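Dbv8 protein (PDB 4MFZ) probably transfers a long fatty acyl chain from acyl-CoA, such as the bound decanoyl-CoA, to an amino group of a glycopeptide antibiotic, as a GNAT-type N-acyltransferase. Local coordinates at residues I169-N180 and L295-G303. Residues are numbered along the deposited sequence; the frame is centred on the assembly and turned at random.
With MFK (decanoyl-CoA), chain B.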
loop_
_atom_site.group_PDB
_atom_site.type_symbol
_atom_site.label_atom_id
_atom_site.label_comp_id
_atom_site.label_asym_id
_atom_site.label_seq_id
_atom_site.Cartn_x
_atom_site.Cartn_y
_atom_site.Cartn_z
ATOM N N ILE A 169 3.473 -1.937 -9.719
ATOM C CA ILE A 169 2.097 -2.319 -9.997
ATOM C C ILE A 169 1.411 -1.295 -10.892
ATOM O O ILE A 169 0.664 -1.669 -11.820
ATOM C CB ILE A 169 1.287 -2.500 -8.713
ATOM C CG1 ILE A 169 1.691 -3.817 -8.033
ATOM C CG2 ILE A 169 -0.202 -2.452 -9.012
ATOM C CD1 ILE A 169 1.220 -3.907 -6.587
ATOM N N HIS A 170 1.671 -0.012 -10.641
ATOM C CA HIS A 170 1.062 1.030 -11.483
ATOM C C HIS A 170 1.471 0.869 -12.935
ATOM O O HIS A 170 0.613 0.872 -13.815
ATOM C CB HIS A 170 1.347 2.440 -10.967
ATOM C CG HIS A 170 0.523 3.514 -11.642
ATOM N ND1 HIS A 170 0.824 3.996 -12.869
ATOM C CD2 HIS A 170 -0.607 4.213 -11.213
ATOM C CE1 HIS A 170 -0.073 4.951 -13.210
ATOM N NE2 HIS A 170 -0.947 5.083 -12.200
ATOM N N ARG A 171 2.763 0.687 -13.189
ATOM C CA ARG A 171 3.237 0.554 -14.551
ATOM C C ARG A 171 2.744 -0.761 -15.180
ATOM O O ARG A 171 2.528 -0.832 -16.387
ATOM C CB ARG A 171 4.762 0.645 -14.620
ATOM C CG ARG A 171 5.280 0.636 -16.068
ATOM C CD ARG A 171 6.746 1.025 -16.220
ATOM N NE ARG A 171 7.011 2.424 -15.852
ATOM C CZ ARG A 171 6.741 3.480 -16.620
ATOM N NH1 ARG A 171 6.190 3.331 -17.816
ATOM N NH2 ARG A 171 7.030 4.701 -16.191
ATOM N N ARG A 172 2.583 -1.795 -14.361
ATOM C CA ARG A 172 2.122 -3.082 -14.857
ATOM C C ARG A 172 0.654 -2.981 -15.250
ATOM O O ARG A 172 0.267 -3.461 -16.295
ATOM C CB ARG A 172 2.355 -4.195 -13.820
ATOM C CG ARG A 172 1.956 -5.575 -14.309
ATOM C CD ARG A 172 2.211 -6.665 -13.277
ATOM N NE ARG A 172 0.999 -7.469 -13.111
ATOM C CZ ARG A 172 0.959 -8.762 -12.779
ATOM N NH1 ARG A 172 2.088 -9.442 -12.589
ATOM N NH2 ARG A 172 -0.218 -9.384 -12.660
ATOM N N LYS A 173 -0.157 -2.336 -14.425
ATOM C CA LYS A 173 -1.566 -2.167 -14.738
ATOM C C LYS A 173 -1.845 -1.192 -15.906
ATOM O O LYS A 173 -2.600 -1.538 -16.829
ATOM C CB LYS A 173 -2.351 -1.799 -13.478
ATOM C CG LYS A 173 -3.805 -1.450 -13.728
ATOM C CD LYS A 173 -4.585 -1.350 -12.426
ATOM C CE LYS A 173 -6.075 -1.160 -12.715
ATOM N NZ LYS A 173 -6.930 -1.284 -11.500
ATOM N N TYR A 174 -1.213 -0.015 -15.890
ATOM C CA TYR A 174 -1.532 1.072 -16.856
ATOM C C TYR A 174 -0.539 1.289 -18.013
ATOM O O TYR A 174 -0.850 1.995 -18.972
ATOM C CB TYR A 174 -1.784 2.414 -16.143
ATOM C CG TYR A 174 -2.890 2.348 -15.116
ATOM C CD1 TYR A 174 -4.233 2.324 -15.492
ATOM C CD2 TYR A 174 -2.582 2.279 -13.756
ATOM C CE1 TYR A 174 -5.239 2.242 -14.528
ATOM C CE2 TYR A 174 -3.574 2.200 -12.797
ATOM C CZ TYR A 174 -4.892 2.178 -13.186
ATOM O OH TYR A 174 -5.836 2.078 -12.206
ATOM N N GLY A 175 0.643 0.695 -17.933
ATOM C CA GLY A 175 1.664 0.947 -18.941
ATOM C C GLY A 175 2.224 2.359 -18.862
ATOM O O GLY A 175 2.765 2.871 -19.846
ATOM N N GLU A 176 2.091 2.988 -17.690
ATOM C CA GLU A 176 2.605 4.339 -17.453
ATOM C C GLU A 176 2.945 4.520 -15.966
ATOM O O GLU A 176 2.556 3.714 -15.138
ATOM C CB GLU A 176 1.604 5.407 -17.937
ATOM C CG GLU A 176 0.298 5.423 -17.174
ATOM C CD GLU A 176 -0.739 6.366 -17.758
ATOM O OE1 GLU A 176 -1.320 7.150 -16.978
ATOM O OE2 GLU A 176 -1.002 6.317 -18.980
ATOM N N GLY A 177 3.669 5.586 -15.650
ATOM C CA GLY A 177 4.187 5.831 -14.302
ATOM C C GLY A 177 3.149 6.230 -13.265
ATOM O O GLY A 177 2.162 6.921 -13.566
ATOM N N GLY A 178 3.372 5.774 -12.038
ATOM C CA GLY A 178 2.564 6.223 -10.919
ATOM C C GLY A 178 2.771 5.371 -9.682
ATOM O O GLY A 178 3.697 4.575 -9.618
ATOM N N THR A 179 1.913 5.590 -8.691
ATOM C CA THR A 179 1.886 4.811 -7.462
ATOM C C THR A 179 0.490 4.205 -7.354
ATOM O O THR A 179 -0.517 4.920 -7.419
ATOM C CB THR A 179 2.118 5.693 -6.204
ATOM O OG1 THR A 179 1.289 6.865 -6.274
ATOM C CG2 THR A 179 3.542 6.120 -6.072
ATOM N N ASN A 180 0.436 2.891 -7.209
ATOM C CA ASN A 180 -0.781 2.179 -6.909
ATOM C C ASN A 180 -1.110 2.374 -5.427
ATOM O O ASN A 180 -0.206 2.411 -4.583
ATOM C CB ASN A 180 -0.590 0.672 -7.206
ATOM C CG ASN A 180 -1.864 -0.128 -6.999
ATOM O OD1 ASN A 180 -2.877 0.112 -7.657
ATOM N ND2 ASN A 180 -1.820 -1.087 -6.084
ATOM N N LEU A 295 -9.836 -9.969 -10.720
ATOM C CA LEU A 295 -9.245 -9.517 -11.973
ATOM C C LEU A 295 -8.082 -8.601 -11.683
ATOM O O LEU A 295 -7.088 -8.620 -12.407
ATOM C CB LEU A 295 -10.291 -8.789 -12.825
ATOM C CG LEU A 295 -11.368 -9.694 -13.450
ATOM C CD1 LEU A 295 -12.504 -8.873 -14.059
ATOM C CD2 LEU A 295 -10.780 -10.665 -14.459
ATOM N N GLU A 296 -8.202 -7.817 -10.609
ATOM C CA GLU A 296 -7.128 -6.948 -10.172
ATOM C C GLU A 296 -5.902 -7.741 -9.737
ATOM O O GLU A 296 -4.797 -7.510 -10.231
ATOM C CB GLU A 296 -7.599 -6.025 -9.040
ATOM C CG GLU A 296 -6.489 -5.275 -8.305
ATOM C CD GLU A 296 -5.782 -4.218 -9.152
ATOM O OE1 GLU A 296 -6.355 -3.739 -10.163
ATOM O OE2 GLU A 296 -4.644 -3.840 -8.786
ATOM N N PHE A 297 -6.085 -8.663 -8.804
ATOM C CA PHE A 297 -4.935 -9.296 -8.193
ATOM C C PHE A 297 -4.413 -10.472 -9.015
ATOM O O PHE A 297 -3.293 -10.923 -8.798
ATOM C CB PHE A 297 -5.256 -9.744 -6.772
ATOM C CG PHE A 297 -5.437 -8.606 -5.791
ATOM C CD1 PHE A 297 -4.345 -8.092 -5.081
ATOM C CD2 PHE A 297 -6.702 -8.065 -5.555
ATOM C CE1 PHE A 297 -4.517 -7.051 -4.175
ATOM C CE2 PHE A 297 -6.884 -7.027 -4.655
ATOM C CZ PHE A 297 -5.789 -6.518 -3.967
ATOM N N VAL A 298 -5.218 -10.990 -9.937
ATOM C CA VAL A 298 -4.731 -12.081 -10.781
ATOM C C VAL A 298 -4.139 -11.542 -12.092
ATOM O O VAL A 298 -3.165 -12.101 -12.590
ATOM C CB VAL A 298 -5.789 -13.187 -11.031
ATOM C CG1 VAL A 298 -5.228 -14.306 -11.896
ATOM C CG2 VAL A 298 -6.262 -13.775 -9.712
ATOM N N PHE A 299 -4.699 -10.449 -12.624
ATOM C CA PHE A 299 -4.260 -9.922 -13.931
ATOM C C PHE A 299 -3.824 -8.471 -13.943
ATOM O O PHE A 299 -3.303 -8.003 -14.938
ATOM C CB PHE A 299 -5.355 -10.060 -14.995
ATOM C CG PHE A 299 -5.797 -11.461 -15.248
ATOM C CD1 PHE A 299 -5.058 -12.305 -16.088
ATOM C CD2 PHE A 299 -6.980 -11.929 -14.688
ATOM C CE1 PHE A 299 -5.487 -13.612 -16.336
ATOM C CE2 PHE A 299 -7.422 -13.230 -14.933
ATOM C CZ PHE A 299 -6.671 -14.071 -15.762
ATOM N N ARG A 300 -4.090 -7.748 -12.865
ATOM C CA ARG A 300 -3.832 -6.311 -12.797
ATOM C C ARG A 300 -4.609 -5.678 -13.950
ATOM O O ARG A 300 -4.137 -4.802 -14.709
ATOM C CB ARG A 300 -2.331 -6.027 -12.791
ATOM C CG ARG A 300 -1.858 -5.120 -11.669
ATOM C CD ARG A 300 -2.517 -5.360 -10.305
ATOM N NE ARG A 300 -1.749 -6.205 -9.383
ATOM C CZ ARG A 300 -1.795 -6.096 -8.050
ATOM N NH1 ARG A 300 -2.562 -5.171 -7.466
ATOM N NH2 ARG A 300 -1.056 -6.903 -7.297
ATOM N N TYR A 301 -5.836 -6.176 -14.029
ATOM C CA TYR A 301 -6.779 -5.944 -15.105
ATOM C C TYR A 301 -6.962 -4.474 -15.407
ATOM O O TYR A 301 -7.030 -3.657 -14.490
ATOM C CB TYR A 301 -8.126 -6.528 -14.696
ATOM C CG TYR A 301 -9.125 -6.522 -15.797
ATOM C CD1 TYR A 301 -8.908 -7.285 -16.939
ATOM C CD2 TYR A 301 -10.287 -5.757 -15.711
ATOM C CE1 TYR A 301 -9.809 -7.289 -17.972
ATOM C CE2 TYR A 301 -11.198 -5.758 -16.741
ATOM C CZ TYR A 301 -10.945 -6.532 -17.869
ATOM O OH TYR A 301 -11.812 -6.571 -18.917
ATOM N N ASN A 302 -7.056 -4.152 -16.697
ATOM C CA ASN A 302 -7.331 -2.789 -17.133
ATOM C C ASN A 302 -8.364 -2.694 -18.275
ATOM O O ASN A 302 -8.142 -1.999 -19.243
ATOM C CB ASN A 302 -6.015 -2.075 -17.492
ATOM C CG ASN A 302 -6.163 -0.556 -17.576
ATOM O OD1 ASN A 302 -6.989 0.059 -16.879
ATOM N ND2 ASN A 302 -5.350 0.056 -18.424
ATOM N N GLY A 303 -9.488 -3.397 -18.149
ATOM C CA GLY A 303 -10.571 -3.318 -19.129
ATOM C C GLY A 303 -10.374 -4.034 -20.468
ATOM O O GLY A 303 -11.221 -3.916 -21.354
HETATM C CCG MFK B . -3.821 -18.264 2.097
HETATM C CCF MFK B . -4.156 -18.014 3.566
HETATM C CCE MFK B . -4.221 -16.523 3.819
HETATM C CCD MFK B . -5.577 -16.026 3.385
HETATM C CCC MFK B . -5.859 -14.729 4.117
HETATM C CCB MFK B . -5.962 -13.592 3.131
HETATM C CCA MFK B . -6.584 -12.413 3.857
HETATM C CBZ MFK B . -5.544 -11.306 3.931
HETATM C CAK MFK B . -5.983 -10.143 3.062
HETATM C CAJ MFK B . -4.969 -9.931 1.929
HETATM O OAL MFK B . -3.761 -10.139 2.081
HETATM S SAI MFK B . -5.695 -9.346 0.445
HETATM C CAH MFK B . -4.260 -9.291 -0.710
HETATM C CAG MFK B . -3.818 -10.687 -1.164
HETATM N NAF MFK B . -2.619 -10.499 -1.998
HETATM C CAE MFK B . -2.552 -10.886 -3.284
HETATM O OAM MFK B . -3.455 -11.473 -3.876
HETATM C CAD MFK B . -1.210 -10.580 -3.983
HETATM C CAC MFK B . -1.160 -11.277 -5.357
HETATM N NAB MFK B . -1.358 -12.734 -5.214
HETATM C CAA MFK B . -0.280 -13.533 -5.190
HETATM O OAO MFK B . 0.879 -13.100 -5.276
HETATM C CAN MFK B . -0.544 -15.042 -5.090
HETATM O OAU MFK B . -1.937 -15.341 -5.342
HETATM C CAP MFK B . -0.084 -15.657 -3.750
HETATM C CAR MFK B . -0.783 -14.952 -2.597
HETATM C CAS MFK B . 1.422 -15.543 -3.532
HETATM C CAQ MFK B . -0.464 -17.135 -3.730
HETATM O OAT MFK B . 0.183 -17.759 -4.818
HETATM P PAV MFK B . 0.645 -19.304 -4.782
HETATM O OAX MFK B . 1.441 -19.592 -3.579
HETATM O OAW MFK B . 1.218 -19.634 -6.120
HETATM O OAY MFK B . -0.826 -19.940 -4.625
HETATM P PAZ MFK B . -1.278 -21.448 -4.936
HETATM O OBA MFK B . -2.673 -21.614 -4.219
HETATM O OBB MFK B . -0.316 -22.474 -4.481
HETATM O "O5'" MFK B . -1.699 -21.455 -6.490
HETATM C "C5'" MFK B . -2.215 -22.588 -7.152
HETATM C "C4'" MFK B . -2.395 -22.212 -8.627
HETATM O "O4'" MFK B . -2.912 -20.845 -8.864
HETATM C "C3'" MFK B . -1.075 -22.233 -9.359
HETATM O "O3'" MFK B . -1.348 -22.595 -10.713
HETATM P PBV MFK B . -0.401 -23.700 -11.428
HETATM O OBW MFK B . 0.937 -22.887 -11.667
HETATM O OBY MFK B . -1.151 -23.999 -12.839
HETATM O OBX MFK B . -0.069 -24.877 -10.629
HETATM C "C2'" MFK B . -0.648 -20.767 -9.250
HETATM O "O2'" MFK B . 0.330 -20.385 -10.199
HETATM C "C1'" MFK B . -1.930 -20.048 -9.545
HETATM N N9 MFK B . -1.917 -18.672 -8.982
HETATM C C8 MFK B . -2.055 -18.339 -7.693
HETATM N N7 MFK B . -1.999 -17.003 -7.608
HETATM C C5 MFK B . -1.885 -16.510 -8.851
HETATM C C4 MFK B . -1.833 -17.550 -9.689
HETATM N N3 MFK B . -1.757 -17.354 -11.013
HETATM C C2 MFK B . -1.599 -16.025 -11.658
HETATM N N1 MFK B . -1.663 -14.965 -10.632
HETATM C C6 MFK B . -1.805 -15.251 -9.330
HETATM N N6 MFK B . -1.866 -14.252 -8.452
HETATM O O HOH W 1 -0.639 -12.601 -11.582
HETATM O O HOH W 2 -3.461 -4.346 -17.437
HETATM O O HOH W 3 -4.448 -3.068 -5.932
HETATM O O HOH W 4 -5.521 -1.190 -7.044
#
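Arg-300 lies with one face of its guanidinium over Ile-169, whose CD1 reaches within 3.8 Å of Arg-300 NH2, off toward the rim of the group. Bends at chi2 and chi3 (97°) fold the arginine back toward its own helix, where NH1 gives a hydrogen bond to Glu-296 OE2 at 2.8 Å, close to the guanidinium plane and on the anti side of the carboxylate; NH2 makes a salt bridge to Glu-219. OE1, the other oxygen of Glu-296, is met on its syn side from across the interface by Lys-173 NZ, in a salt bridge of 2.9 Å. Extended from CG outward, Lys-173 runs past the carbonyls of Arg-300 and Tyr-301, its CE 3.2 Å from Tyr-301 O. Glu-296 is thus shared by two cations, which would probably keep it ionised and fix its rotation. Water 3 and, weakly, water 4 also donate to OE2 and link it to the amide of Asn-180.

Arg-172 NE lies 3.6 Å from Arg-300 CB, which sits at the guanidinium edge, near its plane; the two guanidinium planes stand 84° apart. Arg-172 NH2 reaches Val-298 O through water 1, though its own bond to that water is weak. Asn-302 OD1 comes 3.7 Å from Tyr-174 CE1, the amide nearly perpendicular to the ring, and water 2 ties Lys-173 O to Arg-300 O.

Helices 162-174 and 291-299 turn the side chains of their C-terminal ends, and the turns that follow, at each other, bridging the N-terminal and GNAT-like halves; their local axes stay 11.3 Å apart at closest, 99° between them. Phe-297 and Val-298 line the decanoyl-CoA pocket, helix 314-324 packs against Leu-295, Val-298 and Phe-299, and helix 291-299 follows directly on the outermost strand 281-289.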